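Local coordinates for protein putative alpha-ketoglutarate-dependent taurine dioxygenase (Burkholderia xenovorans, PDB 5HSX) that probably catalyses the 2-oxoglutarate-dependent oxidation of a substrate not yet established, using iron as cofactor, as in other TfdA-type dioxygenases, at residues B[60-66]-B[259-265]; B[82-86]-B[96-100]; B[120-125]-B[268-274]; B[289-293]-B[319-323]. One frame throughout, in Å; residues are numbered along the deposited sequence.

Contact 1: residues B[60-66]-B[259-265]; sequences VFFREQF and QAGSVAF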
loop_
_atom_site.group_PDB
_atom_site.type_symbol
_atom_site.label_atom_id
_atom_site.label_comp_id
_atom_site.label_asym_id
_atom_site.label_seq_id
_atom_site.Cartn_x
_atom_site.Cartn_y
_atom_site.Cartn_z
ATOM N N VAL B 60 10.174 -6.052 11.449
ATOM C CA VAL B 60 9.443 -7.015 12.256
ATOM C C VAL B 60 8.528 -6.258 13.208
ATOM O O VAL B 60 8.813 -5.123 13.614
ATOM C CB VAL B 60 10.380 -7.980 13.013
ATOM C CG1 VAL B 60 11.170 -8.831 12.009
ATOM C CG2 VAL B 60 11.341 -7.222 13.940
ATOM N N PHE B 61 7.409 -6.892 13.553
ATOM C CA PHE B 61 6.366 -6.248 14.340
ATOM C C PHE B 61 6.035 -7.075 15.575
ATOM O O PHE B 61 6.022 -8.309 15.525
ATOM C CB PHE B 61 5.087 -6.043 13.511
ATOM C CG PHE B 61 5.299 -5.278 12.237
ATOM C CD1 PHE B 61 5.422 -3.895 12.253
ATOM C CD2 PHE B 61 5.364 -5.941 11.020
ATOM C CE1 PHE B 61 5.605 -3.184 11.074
ATOM C CE2 PHE B 61 5.544 -5.240 9.835
ATOM C CZ PHE B 61 5.664 -3.855 9.859
ATOM N N PHE B 62 5.756 -6.385 16.679
ATOM C CA PHE B 62 5.270 -7.000 17.904
ATOM C C PHE B 62 3.901 -6.421 18.232
ATOM O O PHE B 62 3.589 -5.283 17.866
ATOM C CB PHE B 62 6.228 -6.763 19.090
ATOM C CG PHE B 62 7.661 -7.166 18.822
ATOM C CD1 PHE B 62 8.136 -8.410 19.219
ATOM C CD2 PHE B 62 8.537 -6.289 18.190
ATOM C CE1 PHE B 62 9.467 -8.779 18.979
ATOM C CE2 PHE B 62 9.857 -6.650 17.947
ATOM C CZ PHE B 62 10.322 -7.895 18.343
ATOM N N ARG B 63 3.087 -7.214 18.924
ATOM C CA ARG B 63 1.765 -6.798 19.371
ATOM C C ARG B 63 1.647 -6.963 20.877
ATOM O O ARG B 63 2.295 -7.826 21.478
ATOM C CB ARG B 63 0.651 -7.615 18.695
ATOM C CG ARG B 63 0.640 -7.572 17.182
ATOM C CD ARG B 63 0.180 -6.230 16.654
ATOM N NE ARG B 63 -0.170 -6.316 15.240
ATOM C CZ ARG B 63 -0.666 -5.310 14.526
ATOM N NH1 ARG B 63 -0.857 -4.123 15.085
ATOM N NH2 ARG B 63 -0.958 -5.489 13.244
ATOM N N GLU B 64 0.800 -6.127 21.484
ATOM C CA GLU B 64 0.461 -6.239 22.903
ATOM C C GLU B 64 1.699 -6.109 23.790
ATOM O O GLU B 64 1.851 -6.829 24.779
ATOM C CB GLU B 64 -0.274 -7.551 23.198
ATOM C CG GLU B 64 -1.591 -7.714 22.475
ATOM C CD GLU B 64 -2.614 -6.696 22.918
ATOM O OE1 GLU B 64 -3.144 -5.972 22.048
ATOM O OE2 GLU B 64 -2.882 -6.614 24.136
ATOM N N GLN B 65 2.583 -5.181 23.441
ATOM C CA GLN B 65 3.781 -4.880 24.225
ATOM C C GLN B 65 3.618 -3.466 24.785
ATOM O O GLN B 65 3.929 -2.480 24.118
ATOM C CB GLN B 65 5.034 -5.010 23.362
ATOM C CG GLN B 65 5.144 -6.346 22.636
ATOM C CD GLN B 65 5.400 -7.503 23.585
ATOM O OE1 GLN B 65 6.013 -7.331 24.641
ATOM N NE2 GLN B 65 4.927 -8.687 23.219
ATOM N N PHE B 66 3.125 -3.370 26.014
ATOM C CA PHE B 66 2.835 -2.082 26.641
ATOM C C PHE B 66 4.034 -1.700 27.499
ATOM O O PHE B 66 4.220 -2.229 28.599
ATOM C CB PHE B 66 1.536 -2.163 27.435
ATOM C CG PHE B 66 0.365 -2.589 26.594
ATOM C CD1 PHE B 66 -0.317 -1.664 25.817
ATOM C CD2 PHE B 66 -0.021 -3.920 26.539
ATOM C CE1 PHE B 66 -1.380 -2.054 25.019
ATOM C CE2 PHE B 66 -1.080 -4.319 25.744
ATOM C CZ PHE B 66 -1.759 -3.386 24.982
ATOM N N GLN B 259 -1.976 -0.910 16.482
ATOM C CA GLN B 259 -2.826 -0.984 17.657
ATOM C C GLN B 259 -2.012 -0.487 18.839
ATOM O O GLN B 259 -0.779 -0.459 18.789
ATOM C CB GLN B 259 -3.330 -2.412 17.924
ATOM C CG GLN B 259 -4.153 -3.010 16.787
ATOM C CD GLN B 259 -4.539 -4.449 17.067
ATOM O OE1 GLN B 259 -4.946 -4.784 18.178
ATOM N NE2 GLN B 259 -4.391 -5.311 16.065
ATOM N N ALA B 260 -2.705 -0.089 19.906
ATOM C CA ALA B 260 -2.007 0.222 21.145
ATOM C C ALA B 260 -1.151 -0.971 21.553
ATOM O O ALA B 260 -1.586 -2.122 21.467
ATOM C CB ALA B 260 -3.006 0.568 22.256
ATOM N N GLY B 261 0.085 -0.693 21.963
ATOM C CA GLY B 261 1.001 -1.748 22.329
ATOM C C GLY B 261 1.742 -2.382 21.172
ATOM O O GLY B 261 2.496 -3.341 21.391
ATOM N N SER B 262 1.562 -1.892 19.949
ATOM C CA SER B 262 2.307 -2.453 18.830
ATOM C C SER B 262 3.689 -1.819 18.738
ATOM O O SER B 262 3.909 -0.689 19.183
ATOM C CB SER B 262 1.553 -2.262 17.513
ATOM O OG SER B 262 0.331 -2.997 17.511
ATOM N N VAL B 263 4.630 -2.579 18.177
ATOM C CA VAL B 263 6.013 -2.145 18.008
ATOM C C VAL B 263 6.451 -2.512 16.598
ATOM O O VAL B 263 6.185 -3.622 16.131
ATOM C CB VAL B 263 6.954 -2.795 19.049
ATOM C CG1 VAL B 263 8.401 -2.304 18.853
ATOM C CG2 VAL B 263 6.473 -2.510 20.472
ATOM N N ALA B 264 7.112 -1.575 15.919
ATOM C CA ALA B 264 7.735 -1.824 14.625
ATOM C C ALA B 264 9.236 -1.612 14.756
ATOM O O ALA B 264 9.678 -0.596 15.302
ATOM C CB ALA B 264 7.158 -0.898 13.546
ATOM N N PHE B 265 10.013 -2.570 14.249
ATOM C CA PHE B 265 11.472 -2.592 14.364
ATOM C C PHE B 265 11.990 -2.813 12.949
ATOM O O PHE B 265 11.794 -3.895 12.385
ATOM C CB PHE B 265 11.889 -3.724 15.314
ATOM C CG PHE B 265 13.376 -3.816 15.638
ATOM C CD1 PHE B 265 14.305 -2.886 15.189
ATOM C CD2 PHE B 265 13.822 -4.866 16.428
ATOM C CE1 PHE B 265 15.650 -3.007 15.531
ATOM C CE2 PHE B 265 15.162 -4.998 16.769
ATOM C CZ PHE B 265 16.080 -4.068 16.315
HETATM O O HOH W 1 -0.654 -4.124 19.947
HETATM O O HOH W 2 -2.604 -5.931 19.400
HETATM O O HOH W 3 -4.100 -3.141 21.919
HETATM O O HOH W 4 4.202 -0.541 22.359
#

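Contact 2: residues B[82-86]-B[96-100]; sequences LTLGH and PEVYS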
loop_
_atom_site.group_PDB
_atom_site.type_symbol
_atom_site.label_atom_id
_atom_site.label_comp_id
_atom_site.label_asym_id
_atom_site.label_seq_id
_atom_site.Cartn_x
_atom_site.Cartn_y
_atom_site.Cartn_z
ATOM N N LEU B 82 22.070 3.481 21.296
ATOM C CA LEU B 82 20.960 4.404 21.085
ATOM C C LEU B 82 21.476 5.767 20.641
ATOM O O LEU B 82 22.467 6.270 21.173
ATOM C CB LEU B 82 20.151 4.562 22.376
ATOM C CG LEU B 82 19.130 3.511 22.829
ATOM C CD1 LEU B 82 18.016 3.424 21.834
ATOM C CD2 LEU B 82 19.751 2.141 23.053
ATOM N N THR B 83 20.786 6.384 19.682
ATOM C CA THR B 83 21.058 7.785 19.399
ATOM C C THR B 83 20.530 8.647 20.542
ATOM O O THR B 83 19.571 8.288 21.229
ATOM C CB THR B 83 20.423 8.218 18.068
ATOM O OG1 THR B 83 19.000 8.245 18.200
ATOM C CG2 THR B 83 20.797 7.247 16.963
ATOM N N LEU B 84 21.193 9.778 20.765
ATOM C CA LEU B 84 20.840 10.717 21.822
ATOM C C LEU B 84 20.313 11.988 21.174
ATOM O O LEU B 84 20.979 12.571 20.311
ATOM C CB LEU B 84 22.045 11.000 22.720
ATOM C CG LEU B 84 22.587 9.714 23.344
ATOM C CD1 LEU B 84 23.886 9.974 24.075
ATOM C CD2 LEU B 84 21.566 9.102 24.289
ATOM N N GLY B 85 19.131 12.416 21.607
ATOM C CA GLY B 85 18.229 13.198 20.777
ATOM C C GLY B 85 18.554 14.663 20.583
ATOM O O GLY B 85 19.711 15.094 20.649
ATOM N N HIS B 86 17.498 15.441 20.309
ATOM C CA HIS B 86 17.463 16.855 19.982
ATOM C C HIS B 86 16.829 17.641 21.124
ATOM O O HIS B 86 15.857 17.175 21.731
ATOM C CB HIS B 86 16.670 17.099 18.686
ATOM C CG HIS B 86 16.789 18.493 18.154
ATOM N ND1 HIS B 86 15.934 19.508 18.526
ATOM C CD2 HIS B 86 17.673 19.045 17.289
ATOM C CE1 HIS B 86 16.282 20.624 17.910
ATOM N NE2 HIS B 86 17.334 20.370 17.152
ATOM N N PRO B 96 16.742 11.256 26.711
ATOM C CA PRO B 96 17.307 11.768 25.452
ATOM C C PRO B 96 17.254 10.764 24.319
ATOM O O PRO B 96 17.406 11.160 23.157
ATOM C CB PRO B 96 18.756 12.111 25.829
ATOM C CG PRO B 96 19.057 11.209 26.987
ATOM C CD PRO B 96 17.771 11.092 27.757
ATOM N N GLU B 97 17.029 9.483 24.613
ATOM C CA GLU B 97 16.990 8.453 23.581
ATOM C C GLU B 97 15.633 8.323 22.920
ATOM O O GLU B 97 15.528 7.647 21.894
ATOM C CB GLU B 97 17.354 7.082 24.161
ATOM C CG GLU B 97 18.570 7.067 25.061
ATOM C CD GLU B 97 18.230 7.364 26.510
ATOM O OE1 GLU B 97 19.099 7.111 27.366
ATOM O OE2 GLU B 97 17.105 7.850 26.792
ATOM N N VAL B 98 14.589 8.921 23.487
ATOM C CA VAL B 98 13.219 8.657 23.065
ATOM C C VAL B 98 12.665 9.891 22.371
ATOM O O VAL B 98 12.723 11.000 22.916
ATOM C CB VAL B 98 12.343 8.250 24.260
ATOM C CG1 VAL B 98 10.927 7.945 23.795
ATOM C CG2 VAL B 98 12.958 7.049 24.959
ATOM N N TYR B 99 12.117 9.694 21.175
ATOM C CA TYR B 99 11.541 10.766 20.374
ATOM C C TYR B 99 10.030 10.617 20.352
ATOM O O TYR B 99 9.514 9.532 20.059
ATOM C CB TYR B 99 12.090 10.740 18.949
ATOM C CG TYR B 99 13.597 10.740 18.906
ATOM C CD1 TYR B 99 14.307 9.545 18.855
ATOM C CD2 TYR B 99 14.312 11.928 18.934
ATOM C CE1 TYR B 99 15.690 9.534 18.826
ATOM C CE2 TYR B 99 15.696 11.929 18.905
ATOM C CZ TYR B 99 16.379 10.729 18.854
ATOM O OH TYR B 99 17.754 10.715 18.823
ATOM N N SER B 100 9.331 11.707 20.645
ATOM C CA SER B 100 7.873 11.714 20.675
ATOM C C SER B 100 7.334 11.978 19.274
ATOM O O SER B 100 7.805 12.886 18.583
ATOM C CB SER B 100 7.374 12.776 21.657
ATOM O OG SER B 100 5.958 12.852 21.669
HETATM O O HOH W 5 17.305 6.694 20.244
#

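Contact 3: residues B[120-125]-B[268-274]; sequences TGWHTD and NRATAHL. With NA (sodium ion), chain M; EDO (1,2-ethanediol), chain T.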
loop_
_atom_site.group_PDB
_atom_site.type_symbol
_atom_site.label_atom_id
_atom_site.label_comp_id
_atom_site.label_asym_id
_atom_site.label_seq_id
_atom_site.Cartn_x
_atom_site.Cartn_y
_atom_site.Cartn_z
ATOM N N THR B 120 6.089 10.265 -3.064
ATOM C CA THR B 120 5.963 11.325 -2.069
ATOM C C THR B 120 5.863 10.725 -0.675
ATOM O O THR B 120 5.085 9.794 -0.442
ATOM C CB THR B 120 4.737 12.193 -2.362
ATOM O OG1 THR B 120 4.973 12.931 -3.562
ATOM C CG2 THR B 120 4.462 13.155 -1.204
ATOM N N GLY B 121 6.706 11.221 0.241
ATOM C CA GLY B 121 6.703 10.776 1.617
ATOM C C GLY B 121 7.577 9.576 1.912
ATOM O O GLY B 121 7.897 9.333 3.084
ATOM N N TRP B 122 7.986 8.831 0.890
ATOM C CA TRP B 122 8.840 7.666 1.083
ATOM C C TRP B 122 10.272 8.087 1.367
ATOM O O TRP B 122 10.831 8.920 0.645
ATOM C CB TRP B 122 8.806 6.791 -0.165
ATOM C CG TRP B 122 7.546 6.002 -0.326
ATOM C CD1 TRP B 122 6.419 6.346 -1.040
ATOM C CD2 TRP B 122 7.298 4.709 0.231
ATOM N NE1 TRP B 122 5.487 5.322 -0.957
ATOM C CE2 TRP B 122 6.011 4.310 -0.183
ATOM C CE3 TRP B 122 8.049 3.851 1.054
ATOM C CZ2 TRP B 122 5.456 3.082 0.194
ATOM C CZ3 TRP B 122 7.494 2.639 1.434
ATOM C CH2 TRP B 122 6.206 2.264 1.003
ATOM N N HIS B 123 10.889 7.470 2.379
ATOM C CA HIS B 123 12.232 7.884 2.766
ATOM C C HIS B 123 12.882 6.846 3.665
ATOM O O HIS B 123 12.215 6.017 4.294
ATOM C CB HIS B 123 12.205 9.215 3.506
ATOM C CG HIS B 123 11.462 9.138 4.794
ATOM N ND1 HIS B 123 10.088 9.040 4.849
ATOM C CD2 HIS B 123 11.897 9.086 6.073
ATOM C CE1 HIS B 123 9.705 8.957 6.108
ATOM N NE2 HIS B 123 10.783 9.001 6.870
ATOM N N THR B 124 14.208 6.933 3.732
ATOM C CA THR B 124 15.021 6.225 4.703
ATOM C C THR B 124 15.535 7.256 5.705
ATOM O O THR B 124 15.980 8.338 5.311
ATOM C CB THR B 124 16.176 5.492 4.013
ATOM O OG1 THR B 124 15.649 4.583 3.021
ATOM C CG2 THR B 124 16.984 4.700 5.024
ATOM N N ASP B 125 15.438 6.939 6.992
ATOM C CA ASP B 125 15.662 7.951 8.026
ATOM C C ASP B 125 17.065 8.547 7.984
ATOM O O ASP B 125 18.065 7.825 7.974
ATOM C CB ASP B 125 15.402 7.346 9.399
ATOM C CG ASP B 125 13.933 7.131 9.656
ATOM O OD1 ASP B 125 13.134 7.968 9.176
ATOM O OD2 ASP B 125 13.580 6.132 10.313
ATOM N N ASN B 268 16.938 0.151 8.571
ATOM C CA ASN B 268 17.078 1.288 7.664
ATOM C C ASN B 268 18.117 1.075 6.577
ATOM O O ASN B 268 18.178 1.870 5.636
ATOM C CB ASN B 268 17.471 2.538 8.440
ATOM C CG ASN B 268 16.334 3.130 9.198
ATOM O OD1 ASN B 268 15.275 3.423 8.629
ATOM N ND2 ASN B 268 16.534 3.327 10.500
ATOM N N ARG B 269 18.967 0.067 6.691
ATOM C CA ARG B 269 19.911 -0.171 5.618
ATOM C C ARG B 269 19.278 -0.877 4.431
ATOM O O ARG B 269 19.901 -0.935 3.364
ATOM C CB ARG B 269 21.095 -0.976 6.158
ATOM C CG ARG B 269 21.692 -0.316 7.394
ATOM C CD ARG B 269 22.575 -1.257 8.163
ATOM N NE ARG B 269 21.817 -2.388 8.678
ATOM C CZ ARG B 269 22.320 -3.306 9.502
ATOM N NH1 ARG B 269 23.577 -3.213 9.925
ATOM N NH2 ARG B 269 21.560 -4.312 9.907
ATOM N N ALA B 270 18.051 -1.391 4.585
ATOM C CA ALA B 270 17.396 -2.170 3.546
ATOM C C ALA B 270 15.964 -1.727 3.272
ATOM O O ALA B 270 15.258 -2.417 2.530
ATOM C CB ALA B 270 17.395 -3.659 3.910
ATOM N N THR B 271 15.511 -0.611 3.846
ATOM C CA THR B 271 14.117 -0.209 3.693
ATOM C C THR B 271 14.017 1.289 3.493
ATOM O O THR B 271 14.901 2.061 3.883
ATOM C CB THR B 271 13.241 -0.574 4.913
ATOM O OG1 THR B 271 13.738 0.094 6.089
ATOM C CG2 THR B 271 13.207 -2.088 5.142
ATOM N N ALA B 272 12.905 1.691 2.893
ATOM C CA ALA B 272 12.346 3.017 3.095
ATOM C C ALA B 272 10.935 2.836 3.631
ATOM O O ALA B 272 10.362 1.745 3.554
ATOM C CB ALA B 272 12.324 3.852 1.803
ATOM N N HIS B 273 10.376 3.905 4.202
ATOM C CA HIS B 273 9.047 3.789 4.774
ATOM C C HIS B 273 8.259 5.057 4.502
ATOM O O HIS B 273 8.792 6.080 4.066
ATOM C CB HIS B 273 9.087 3.480 6.281
ATOM C CG HIS B 273 9.789 4.516 7.100
ATOM N ND1 HIS B 273 11.159 4.532 7.266
ATOM C CD2 HIS B 273 9.311 5.561 7.815
ATOM C CE1 HIS B 273 11.494 5.551 8.038
ATOM N NE2 HIS B 273 10.392 6.191 8.383
ATOM N N LEU B 274 6.967 4.956 4.761
ATOM C CA LEU B 274 5.997 5.981 4.414
ATOM C C LEU B 274 5.115 6.228 5.627
ATOM O O LEU B 274 4.384 5.327 6.059
ATOM C CB LEU B 274 5.151 5.529 3.221
ATOM C CG LEU B 274 4.007 6.469 2.841
ATOM C CD1 LEU B 274 4.550 7.799 2.319
ATOM C CD2 LEU B 274 3.109 5.794 1.812
HETATM NA NA NA M . 10.947 8.328 8.767
HETATM C C1 EDO T . 7.671 14.475 -3.471
HETATM O O1 EDO T . 6.529 14.970 -2.766
HETATM C C2 EDO T . 7.455 14.562 -4.972
HETATM O O2 EDO T . 7.129 15.912 -5.350
HETATM O O HOH W 6 8.597 8.616 9.227
HETATM O O HOH W 7 11.180 7.731 10.919
#

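Contact 4: residues B[289-293]-B[319-323]; sequences YRTTL and AVALN. With NA (sodium ion), chain M.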
loop_
_atom_site.group_PDB
_atom_site.type_symbol
_atom_site.label_atom_id
_atom_site.label_comp_id
_atom_site.label_asym_id
_atom_site.label_seq_id
_atom_site.Cartn_x
_atom_site.Cartn_y
_atom_site.Cartn_z
ATOM N N TYR B 289 6.271 6.575 20.263
ATOM C CA TYR B 289 7.615 6.927 20.703
ATOM C C TYR B 289 8.610 6.083 19.934
ATOM O O TYR B 289 8.348 4.909 19.653
ATOM C CB TYR B 289 7.798 6.720 22.212
ATOM C CG TYR B 289 6.903 7.613 23.024
ATOM C CD1 TYR B 289 7.258 8.934 23.290
ATOM C CD2 TYR B 289 5.689 7.146 23.508
ATOM C CE1 TYR B 289 6.415 9.768 24.032
ATOM C CE2 TYR B 289 4.851 7.963 24.247
ATOM C CZ TYR B 289 5.220 9.267 24.505
ATOM O OH TYR B 289 4.378 10.066 25.237
ATOM N N ARG B 290 9.745 6.690 19.583
ATOM C CA ARG B 290 10.736 6.053 18.735
ATOM C C ARG B 290 12.105 6.131 19.393
ATOM O O ARG B 290 12.459 7.141 20.010
ATOM C CB ARG B 290 10.801 6.698 17.333
ATOM C CG ARG B 290 11.936 6.144 16.475
ATOM C CD ARG B 290 11.947 6.608 15.022
ATOM N NE ARG B 290 11.597 8.009 14.829
ATOM C CZ ARG B 290 12.415 9.041 15.019
ATOM N NH1 ARG B 290 13.654 8.854 15.442
ATOM N NH2 ARG B 290 11.986 10.273 14.793
ATOM N N THR B 291 12.856 5.049 19.277
ATOM C CA THR B 291 14.289 5.059 19.524
ATOM C C THR B 291 14.973 4.690 18.217
ATOM O O THR B 291 14.369 4.055 17.346
ATOM C CB THR B 291 14.679 4.064 20.617
ATOM O OG1 THR B 291 14.252 2.752 20.228
ATOM C CG2 THR B 291 14.027 4.435 21.952
ATOM N N THR B 292 16.227 5.111 18.048
ATOM C CA THR B 292 16.955 4.679 16.864
ATOM C C THR B 292 18.375 4.302 17.260
ATOM O O THR B 292 18.905 4.754 18.282
ATOM C CB THR B 292 16.955 5.727 15.716
ATOM O OG1 THR B 292 17.970 6.703 15.915
ATOM C CG2 THR B 292 15.610 6.448 15.600
ATOM N N LEU B 293 18.963 3.431 16.457
ATOM C CA LEU B 293 20.258 2.836 16.742
ATOM C C LEU B 293 21.309 3.420 15.809
ATOM O O LEU B 293 21.082 3.513 14.597
ATOM C CB LEU B 293 20.189 1.316 16.598
ATOM C CG LEU B 293 19.125 0.620 17.458
ATOM C CD1 LEU B 293 19.170 -0.892 17.249
ATOM C CD2 LEU B 293 19.304 0.959 18.933
ATOM N N ALA B 319 17.447 15.979 12.333
ATOM C CA ALA B 319 17.004 15.019 11.329
ATOM C C ALA B 319 16.620 13.691 11.971
ATOM O O ALA B 319 15.580 13.109 11.630
ATOM C CB ALA B 319 18.091 14.820 10.272
ATOM N N VAL B 320 17.440 13.199 12.908
ATOM C CA VAL B 320 17.090 11.981 13.635
ATOM C C VAL B 320 15.732 12.139 14.306
ATOM O O VAL B 320 14.895 11.229 14.276
ATOM C CB VAL B 320 18.191 11.622 14.654
ATOM C CG1 VAL B 320 17.728 10.496 15.562
ATOM C CG2 VAL B 320 19.478 11.225 13.941
ATOM N N ALA B 321 15.481 13.309 14.894
ATOM C CA ALA B 321 14.251 13.510 15.650
ATOM C C ALA B 321 13.042 13.674 14.739
ATOM O O ALA B 321 11.920 13.335 15.132
ATOM C CB ALA B 321 14.396 14.722 16.570
ATOM N N LEU B 322 13.242 14.173 13.520
ATOM C CA LEU B 322 12.127 14.558 12.662
ATOM C C LEU B 322 11.892 13.638 11.470
ATOM O O LEU B 322 10.744 13.499 11.044
ATOM C CB LEU B 322 12.325 15.990 12.147
ATOM C CG LEU B 322 12.307 17.108 13.197
ATOM C CD1 LEU B 322 12.617 18.448 12.551
ATOM C CD2 LEU B 322 10.970 17.159 13.921
ATOM N N ASN B 323 12.930 13.005 10.921
ATOM C CA ASN B 323 12.755 12.185 9.713
ATOM C C ASN B 323 11.860 10.969 9.936
ATOM O O ASN B 323 11.248 10.492 8.983
ATOM C CB ASN B 323 14.111 11.720 9.159
ATOM C CG ASN B 323 14.917 12.865 8.574
ATOM O OD1 ASN B 323 16.090 12.708 8.242
ATOM N ND2 ASN B 323 14.287 14.036 8.456
ATOM O OXT ASN B 323 11.723 10.441 11.042
HETATM NA NA NA M . 10.947 8.328 8.767
HETATM O O HOH W 8 9.611 10.994 13.131
HETATM O O HOH W 7 11.180 7.731 10.919
HETATM O O HOH W 6 8.597 8.616 9.227
#

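Contact 1: residues B[60-66]-B[259-265]
Val60, Phe62, Val263 and Phe265 share one face of an antiparallel strand pair, where CG2 of Val60 lies 3.8 Å from CB of Phe265 and CD2 of Phe62 lies 3.9 Å from CB of Val263. Beta-branched and aromatic residues suit this buried, extended backbone. On the other face Phe61 CD1 meets Ala264 CB at 3.7 Å, the small alanine leaving room for the ring. The backbones join through two hydrogen-bonded pairs: N of Val60 to O of Phe265 and N of Phe265 to O of Val60, both 2.9 Å, then N of Phe62 to O of Val263 at 2.8 Å and N of Val263 to O of Phe62 at 2.9 Å. Beyond them the chain makes a type II turn from Gln259 to Ser262. Gly261 takes a positive phi there, and a CB would also strike Phe66; its O accepts from Gln65 N at 2.8 Å. Outermost, Arg63 NH1 donates to Ser262 OG (2.9 Å), and a water links Glu64 N to Ala260 O. Helix 44-57 packs on Phe62 and Phe265, strands 31-34 and 135-140 flank this central pair in the larger sheet of the cupin-type fold, and Phe61 stacks on Phe256.

Contact 2: residues B[82-86]-B[96-100]
Tyr99, Glu97 and Gly85 carry this surface contact between the loop 82-86 and the chain entering strand 99-101. Tyr99 reaches across with its ring, and its OH shares a 2.8 Å hydrogen bond with OG1 of Thr83; a long aromatic side chain ending in a hydroxyl can be buried and still meet a polar partner. A side chain could not fit at Gly85, since a CB would clash with both the Tyr99 ring and the carbonyl of Pro96. The bare backbone instead lets N of Gly85 approach O of Pro96 at 2.6 Å, a weak, bent hydrogen bond. Glu97 contributes its aliphatic part: CG lies 3.7 Å from CD2 of Leu84 and 4.0 Å from CB of Leu82. Thr83 OG1 also bonds to Thr292 OG1 of strand 287-293. A water lies 2.9 Å from Thr83 O and 2.6 Å from Glu97 O. The hydroxyl pair, one weak backbone bond and a water, with apolar contacts round Leu84, thus tie the loop to the sheet edge.

Contact 3: residues B[120-125]-B[268-274]
His123 and His273 face each other as an antiparallel hydrogen-bonded pair: N of His123 donates to O of His273 at 3.0 Å, and N of His273 to O of His123 at 2.8 Å. This places both imidazoles on the same face, where NE2 of His123 (2.0 Å) and NE2 of His273 (2.2 Å) bind the sodium ion. Asp125 OD1 adds a third protein ligand at 2.2 Å; two waters and the O of Asn323 complete the six. The other ring nitrogen of His123, ND1, donates to O of Gly121 at 2.8 Å, leaving NE2 for the metal. Thr124 spends OG1 on O of Thr271 (2.8 Å), while its N is taken by Ser221. The N of Asp125 is buried without a partner. CB of Leu274 lies 3.7 Å from the centroid of the six-membered ring of Trp122, a CH-pi contact. Two histidines and one carboxylate form the facial triad of this dioxygenase family, so the sodium probably occupies the place of catalytic Fe(2+).

Contact 4: residues B[289-293]-B[319-323]
A strand here meets the chain's end through one long side chain: Arg290, on strand 287-293 of the larger sheet, reaches the last turn of the C-terminal helix 313-322. CA of Arg290 is 8.8 Å from CA of Ala321, a gap the long Arg290 side chain bridges, its far end bent. Arg290 NH1 donates to O of Val320 at 2.9 Å, and Arg290 NH2 makes weak bonds to O of Val320 and of Ala321, both at 3.1 Å. Carbonyls at a helix C-terminus lack the usual backbone donors, so a guanidinium suits them. The terminal carboxylate of Asn323 is split in use: its O binds sodium at 2.2 Å, while OXT forms a long, charge-only salt bridge to Arg290 NH2 at 3.8 Å, plus a bridging water. In TauD-like enzymes an arginine following the second metal histidine holds the distal (C5) carboxylate of 2-oxoglutarate; Arg290 may be its counterpart. The C-terminal carboxylate, bound to the metal and near Arg290, may lie where the cosubstrate would bind.

Overall arrangement
Contacts 3 and 4 meet at the sodium ion: contact 3 supplies three of its protein ligands, contact 4 the fourth, and two waters belong to both, their centres about 13 Å apart. Contact 2 reaches this region through contact 4, whose centre is about 7 Å away; Tyr99 N lies 2.8 Å from Arg290 O and Thr83 N 2.9 Å from Thr292 O, so the loop and edge strand border Arg290's strand. Contact 1 shares the same large sheet; the side chains of Ala264 there and Tyr99 in contact 2 each lie about 11 Å from the ion. Strand 263-267 is followed, after residues 268-270, by strand 271-274, linking contacts 1 and 3 across the two sheets of the cupin-type double-stranded beta-helix.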